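Fiber KNOB domain (Avirulent turkey hemorrhagic enteritis virus, PDB 4D63) forms the trimeric head of a turkey siadenovirus fibre, binds sialyllactose through its sialic acid, and probably attaches the virus to host cells. Local coordinates at residues A[143-148]-A[165-170]; A[130-135]-A[176-181]. One frame throughout, in Å; residues are numbered along the deposited sequence.

Contact 1 (A[143-148]-A[165-170]); sequences FIQVGF and NPVPGN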
loop_
_atom_site.group_PDB
_atom_site.type_symbol
_atom_site.label_atom_id
_atom_site.label_comp_id
_atom_site.label_asym_id
_atom_site.label_seq_id
_atom_site.Cartn_x
_atom_site.Cartn_y
_atom_site.Cartn_z
ATOM N N PHE A 143 3.230 12.728 -15.969
ATOM C CA PHE A 143 4.186 12.150 -15.035
ATOM C C PHE A 143 3.548 10.981 -14.302
ATOM O O PHE A 143 2.428 11.074 -13.789
ATOM C CB PHE A 143 4.703 13.242 -14.080
ATOM C CG PHE A 143 5.352 14.386 -14.814
ATOM C CD1 PHE A 143 4.572 15.385 -15.401
ATOM C CD2 PHE A 143 6.732 14.418 -15.000
ATOM C CE1 PHE A 143 5.154 16.406 -16.135
ATOM C CE2 PHE A 143 7.321 15.444 -15.730
ATOM C CZ PHE A 143 6.530 16.436 -16.296
ATOM N N ILE A 144 4.257 9.868 -14.279
ATOM C CA ILE A 144 3.839 8.727 -13.517
ATOM C C ILE A 144 4.408 8.904 -12.132
ATOM O O ILE A 144 5.609 9.170 -11.993
ATOM C CB ILE A 144 4.381 7.414 -14.118
ATOM C CG1 ILE A 144 3.896 7.241 -15.562
ATOM C CG2 ILE A 144 4.001 6.209 -13.248
ATOM C CD1 ILE A 144 2.397 7.000 -15.682
ATOM N N GLN A 145 3.562 8.694 -11.123
ATOM C CA GLN A 145 3.903 8.902 -9.715
ATOM C C GLN A 145 3.253 7.883 -8.830
ATOM O O GLN A 145 2.198 7.356 -9.163
ATOM C CB GLN A 145 3.402 10.276 -9.258
ATOM C CG GLN A 145 4.202 11.427 -9.838
ATOM C CD GLN A 145 3.659 12.777 -9.455
ATOM O OE1 GLN A 145 2.636 12.881 -8.785
ATOM N NE2 GLN A 145 4.331 13.831 -9.903
ATOM N N VAL A 146 3.880 7.634 -7.681
ATOM C CA VAL A 146 3.214 7.019 -6.542
ATOM C C VAL A 146 2.387 8.090 -5.819
ATOM O O VAL A 146 2.941 9.061 -5.242
ATOM C CB VAL A 146 4.198 6.399 -5.551
ATOM C CG1 VAL A 146 3.449 5.626 -4.476
ATOM C CG2 VAL A 146 5.206 5.505 -6.293
ATOM N N GLY A 147 1.062 7.916 -5.880
ATOM C CA GLY A 147 0.117 8.806 -5.216
ATOM C C GLY A 147 -0.307 8.192 -3.911
ATOM O O GLY A 147 -0.076 6.989 -3.678
ATOM N N PHE A 148 -0.900 8.999 -3.043
ATOM C CA PHE A 148 -1.390 8.516 -1.751
ATOM C C PHE A 148 -2.839 8.982 -1.580
ATOM O O PHE A 148 -3.134 10.175 -1.667
ATOM C CB PHE A 148 -0.513 9.023 -0.614
ATOM C CG PHE A 148 0.838 8.372 -0.566
ATOM C CD1 PHE A 148 1.037 7.199 0.155
ATOM C CD2 PHE A 148 1.911 8.925 -1.243
ATOM C CE1 PHE A 148 2.240 6.575 0.160
ATOM C CE2 PHE A 148 3.138 8.313 -1.215
ATOM C CZ PHE A 148 3.314 7.151 -0.494
ATOM N N ASN A 165 3.375 14.277 -6.100
ATOM C CA ASN A 165 4.603 15.027 -6.092
ATOM C C ASN A 165 4.470 16.314 -6.921
ATOM O O ASN A 165 3.549 16.449 -7.750
ATOM C CB ASN A 165 5.741 14.191 -6.699
ATOM C CG ASN A 165 5.845 12.786 -6.126
ATOM O OD1 ASN A 165 6.093 11.818 -6.872
ATOM N ND2 ASN A 165 5.696 12.662 -4.813
ATOM N N PRO A 166 5.431 17.242 -6.750
ATOM C CA PRO A 166 5.441 18.451 -7.576
ATOM C C PRO A 166 5.529 18.164 -9.070
ATOM O O PRO A 166 6.264 17.272 -9.489
ATOM C CB PRO A 166 6.718 19.188 -7.122
ATOM C CG PRO A 166 7.068 18.608 -5.793
ATOM C CD PRO A 166 6.599 17.186 -5.843
ATOM N N VAL A 167 4.796 18.932 -9.863
ATOM C CA VAL A 167 4.941 18.871 -11.327
ATOM C C VAL A 167 5.158 20.281 -11.895
ATOM O O VAL A 167 4.624 21.267 -11.350
ATOM C CB VAL A 167 3.735 18.203 -12.023
ATOM C CG1 VAL A 167 3.646 16.729 -11.640
ATOM C CG2 VAL A 167 2.444 18.923 -11.678
ATOM N N PRO A 168 5.947 20.375 -12.989
ATOM C CA PRO A 168 6.270 21.641 -13.644
ATOM C C PRO A 168 5.143 22.086 -14.556
ATOM O O PRO A 168 5.272 22.052 -15.784
ATOM C CB PRO A 168 7.520 21.298 -14.452
ATOM C CG PRO A 168 7.357 19.866 -14.787
ATOM C CD PRO A 168 6.690 19.248 -13.593
ATOM N N GLY A 169 4.036 22.466 -13.934
ATOM C CA GLY A 169 2.869 22.944 -14.646
ATOM C C GLY A 169 1.638 22.728 -13.799
ATOM O O GLY A 169 1.725 22.133 -12.737
ATOM N N ASN A 170 0.513 23.267 -14.265
ATOM C CA ASN A 170 -0.806 22.984 -13.710
ATOM C C ASN A 170 -1.386 21.669 -14.257
ATOM O O ASN A 170 -1.221 21.341 -15.441
ATOM C CB ASN A 170 -1.795 24.105 -14.044
ATOM C CG ASN A 170 -1.492 25.403 -13.316
ATOM O OD1 ASN A 170 -0.673 25.459 -12.392
ATOM N ND2 ASN A 170 -2.170 26.461 -13.732
HETATM O O HOH W 1 6.610 9.047 -7.654
HETATM O O HOH W 2 5.744 9.420 -4.337
#
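Q145 reaches from its strand to the loop 165-170 and meets the backbone of N165 with its terminal amide. The backbone N of N165 donates to Q145 OE1 over 3.1 Å at 161°, although OE1 sits too close to another atom of the model, which leaves its exact place, and so this bond's length, somewhat doubtful. In return Q145 NE2 makes only a weak bond to N165 O, at 3.5 Å. Beyond CG the glutamine chain is extended (chi2 177°), which carries the amide across to the loop backbone, where NE2 also lies against V167 CG1.

The N165 and Q145 side chains run antiparallel past one another, the two amide planes 49° apart, and N165 satisfies its own polar atoms through water. One water donates to N165 OD1 at 2.9 Å and accepts from V146 N; a second donates to V146 O and accepts from N165 ND2 at 3.3 Å. Both backbone polar groups of V146 are thus joined to one asparagine amide.

Farther along, contact becomes apolar: the F143 ring meets V167 CG1 obliquely through CD1, and its CZ lies 3.8 Å from P168 CG. P168 centres an inverse gamma turn. The loop, which links strands 157-163 and 171-176, thus lies beside strand 142-154, whose backbone pairs with strand 129-137; L137 of that strand touches both F143 and V167.

Contact 2 (A[130-135]-A[176-181]); sequences PVQLEV and IKSVML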
loop_
_atom_site.group_PDB
_atom_site.type_symbol
_atom_site.label_atom_id
_atom_site.label_comp_id
_atom_site.label_asym_id
_atom_site.label_seq_id
_atom_site.Cartn_x
_atom_site.Cartn_y
_atom_site.Cartn_z
ATOM N N PRO A 130 -1.346 3.857 -1.053
ATOM C CA PRO A 130 -0.603 4.320 -2.205
ATOM C C PRO A 130 -1.133 3.719 -3.511
ATOM O O PRO A 130 -1.592 2.576 -3.531
ATOM C CB PRO A 130 0.827 3.857 -1.923
ATOM C CG PRO A 130 0.804 3.190 -0.577
ATOM C CD PRO A 130 -0.604 2.833 -0.292
ATOM N N VAL A 131 -1.031 4.480 -4.586
ATOM C CA VAL A 131 -1.599 4.093 -5.872
ATOM C C VAL A 131 -0.665 4.544 -6.999
ATOM O O VAL A 131 0.270 5.303 -6.751
ATOM C CB VAL A 131 -3.010 4.707 -6.092
ATOM C CG1 VAL A 131 -3.933 4.305 -4.971
ATOM C CG2 VAL A 131 -2.942 6.214 -6.204
ATOM N N GLN A 132 -0.926 4.055 -8.212
ATOM C CA GLN A 132 -0.214 4.478 -9.416
ATOM C C GLN A 132 -1.037 5.576 -9.966
ATOM O O GLN A 132 -2.211 5.392 -10.194
ATOM C CB GLN A 132 -0.164 3.408 -10.501
ATOM C CG GLN A 132 0.446 2.119 -10.090
ATOM C CD GLN A 132 0.083 0.974 -11.019
ATOM O OE1 GLN A 132 -0.951 0.293 -10.859
ATOM N NE2 GLN A 132 0.966 0.724 -11.975
ATOM N N LEU A 133 -0.419 6.727 -10.159
ATOM C CA LEU A 133 -1.063 7.868 -10.773
ATOM C C LEU A 133 -0.399 8.205 -12.067
ATOM O O LEU A 133 0.784 8.011 -12.218
ATOM C CB LEU A 133 -0.867 9.106 -9.938
ATOM C CG LEU A 133 -1.627 9.156 -8.648
ATOM C CD1 LEU A 133 -1.361 10.546 -8.097
ATOM C CD2 LEU A 133 -3.107 8.863 -8.909
ATOM N N GLU A 134 -1.168 8.778 -12.968
ATOM C CA GLU A 134 -0.597 9.487 -14.065
ATOM C C GLU A 134 -1.218 10.859 -13.988
ATOM O O GLU A 134 -2.431 10.994 -13.924
ATOM C CB GLU A 134 -0.896 8.794 -15.393
ATOM C CG GLU A 134 -0.186 9.456 -16.549
ATOM C CD GLU A 134 -0.318 8.709 -17.853
ATOM O OE1 GLU A 134 -1.102 7.733 -17.936
ATOM O OE2 GLU A 134 0.379 9.117 -18.799
ATOM N N VAL A 135 -0.360 11.870 -13.945
ATOM C CA VAL A 135 -0.751 13.249 -13.737
ATOM C C VAL A 135 -0.519 13.946 -15.068
ATOM O O VAL A 135 0.617 14.020 -15.521
ATOM C CB VAL A 135 0.125 13.849 -12.641
ATOM C CG1 VAL A 135 -0.067 15.345 -12.563
ATOM C CG2 VAL A 135 -0.205 13.197 -11.300
ATOM N N ILE A 176 -5.981 7.515 -11.849
ATOM C CA ILE A 176 -5.613 6.475 -10.905
ATOM C C ILE A 176 -5.659 5.172 -11.666
ATOM O O ILE A 176 -6.722 4.743 -12.087
ATOM C CB ILE A 176 -6.566 6.431 -9.701
ATOM C CG1 ILE A 176 -6.535 7.771 -8.969
ATOM C CG2 ILE A 176 -6.192 5.283 -8.750
ATOM C CD1 ILE A 176 -7.606 7.886 -7.929
ATOM N N LYS A 177 -4.490 4.549 -11.827
ATOM C CA LYS A 177 -4.315 3.343 -12.650
ATOM C C LYS A 177 -4.315 2.042 -11.852
ATOM O O LYS A 177 -4.209 0.966 -12.429
ATOM C CB LYS A 177 -2.967 3.428 -13.356
ATOM C CG LYS A 177 -2.803 4.694 -14.136
ATOM C CD LYS A 177 -3.611 4.645 -15.403
ATOM C CE LYS A 177 -2.836 5.251 -16.562
ATOM N NZ LYS A 177 -1.486 4.635 -16.719
ATOM N N SER A 178 -4.362 2.193 -10.530
ATOM C CA SER A 178 -4.378 1.123 -9.550
ATOM C C SER A 178 -5.803 0.727 -9.188
ATOM O O SER A 178 -6.674 1.579 -9.151
ATOM C CB SER A 178 -3.786 1.666 -8.230
ATOM O OG SER A 178 -2.425 1.382 -8.130
ATOM N N VAL A 179 -6.000 -0.539 -8.819
ATOM C CA VAL A 179 -7.243 -0.989 -8.204
ATOM C C VAL A 179 -7.191 -0.700 -6.696
ATOM O O VAL A 179 -6.358 -1.270 -5.954
ATOM C CB VAL A 179 -7.486 -2.501 -8.429
ATOM C CG1 VAL A 179 -8.828 -2.910 -7.818
ATOM C CG2 VAL A 179 -7.463 -2.817 -9.906
ATOM N N MET A 180 -8.064 0.194 -6.260
ATOM C CA MET A 180 -8.073 0.712 -4.897
ATOM C C MET A 180 -9.010 -0.088 -4.024
ATOM O O MET A 180 -10.179 -0.212 -4.335
ATOM C CB MET A 180 -8.565 2.163 -4.871
ATOM C CG MET A 180 -7.593 3.130 -5.562
ATOM S SD MET A 180 -7.943 4.869 -5.235
ATOM C CE MET A 180 -9.628 4.959 -5.839
ATOM N N LEU A 181 -8.508 -0.556 -2.895
ATOM C CA LEU A 181 -9.364 -1.108 -1.850
ATOM C C LEU A 181 -8.916 -0.559 -0.488
ATOM O O LEU A 181 -7.738 -0.563 -0.167
ATOM C CB LEU A 181 -9.323 -2.645 -1.864
ATOM C CG LEU A 181 -10.076 -3.344 -0.712
ATOM C CD1 LEU A 181 -10.620 -4.674 -1.217
ATOM C CD2 LEU A 181 -9.184 -3.542 0.519
#
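I176 pairs with L133 as an antiparallel non-hydrogen-bonded bridge, their CA atoms 4.8 Å apart. Their side chains project together from the same face of the sheet, L133 CD2 against I176 CG1 at 3.6 Å, while I176 CG2 leans more loosely on V131 CB.

At K177 the backbone N donates to Q132 O over 2.9 Å, nearly straight at 169°. Its side chain, bent at chi2 (-75°) and again farther out, runs at a slant to the glutamate E134, forming a long, weak salt bridge between NZ and E134 OE1 at 3.4 Å. The other carboxylate oxygen, OE2, is held more firmly by the hydroxyl of S142.

At S178 it is the hydroxyl, not the backbone, that bonds to the strand; the S178 carbonyl is bonded to N83. S178 OG accepts from Q132 N at 3.1 Å and donates to Q132 OE1 at 3.3 Å, approaching in the carbonyl plane on a lone pair. One hydroxyl therefore grips both the backbone and the side chain of the same residue. Q132 NE2, in turn, bonds to Q163 OE1 of a neighbouring subunit, so the amide is held from both ends.

The V179 side chain leaves the backbone away from the strand, and V179 N is hydrogen-bonded to T128 OG1 of the same neighbouring subunit. M180 returns to the contact, its CG 3.9 Å from V131 CG1. Ladder pairing thus yields to side-chain bonding where the chain leaves strand 171-176, which lies between strands 98-101 and 129-137, for strand 181-185 at the other end of the sheet's strand order, within the antiparallel beta fold of the trimeric fibre head.

In the fold
Contacts 1 and 2, their centres 12 Å apart, show how one strand pair can hold two separate loops. Strands 129-137 and 142-154 are consecutive in the chain and adjacent in the sheet; G147 O lies 2.8 Å from V131 N, and Q145 O 2.9 Å from L133 N, both probable hydrogen bonds. The centre of contact 1, near the surface, is about 15 Å from the centre of the chain, that of buried contact 2 about 7 Å. Neither includes residues lining the sialic acid pocket, but strand 142-154, which carries 143-148, runs on to T152, V153 and K154 of that pocket; the Q132 side chain is about 13 Å from a bound sialic acid.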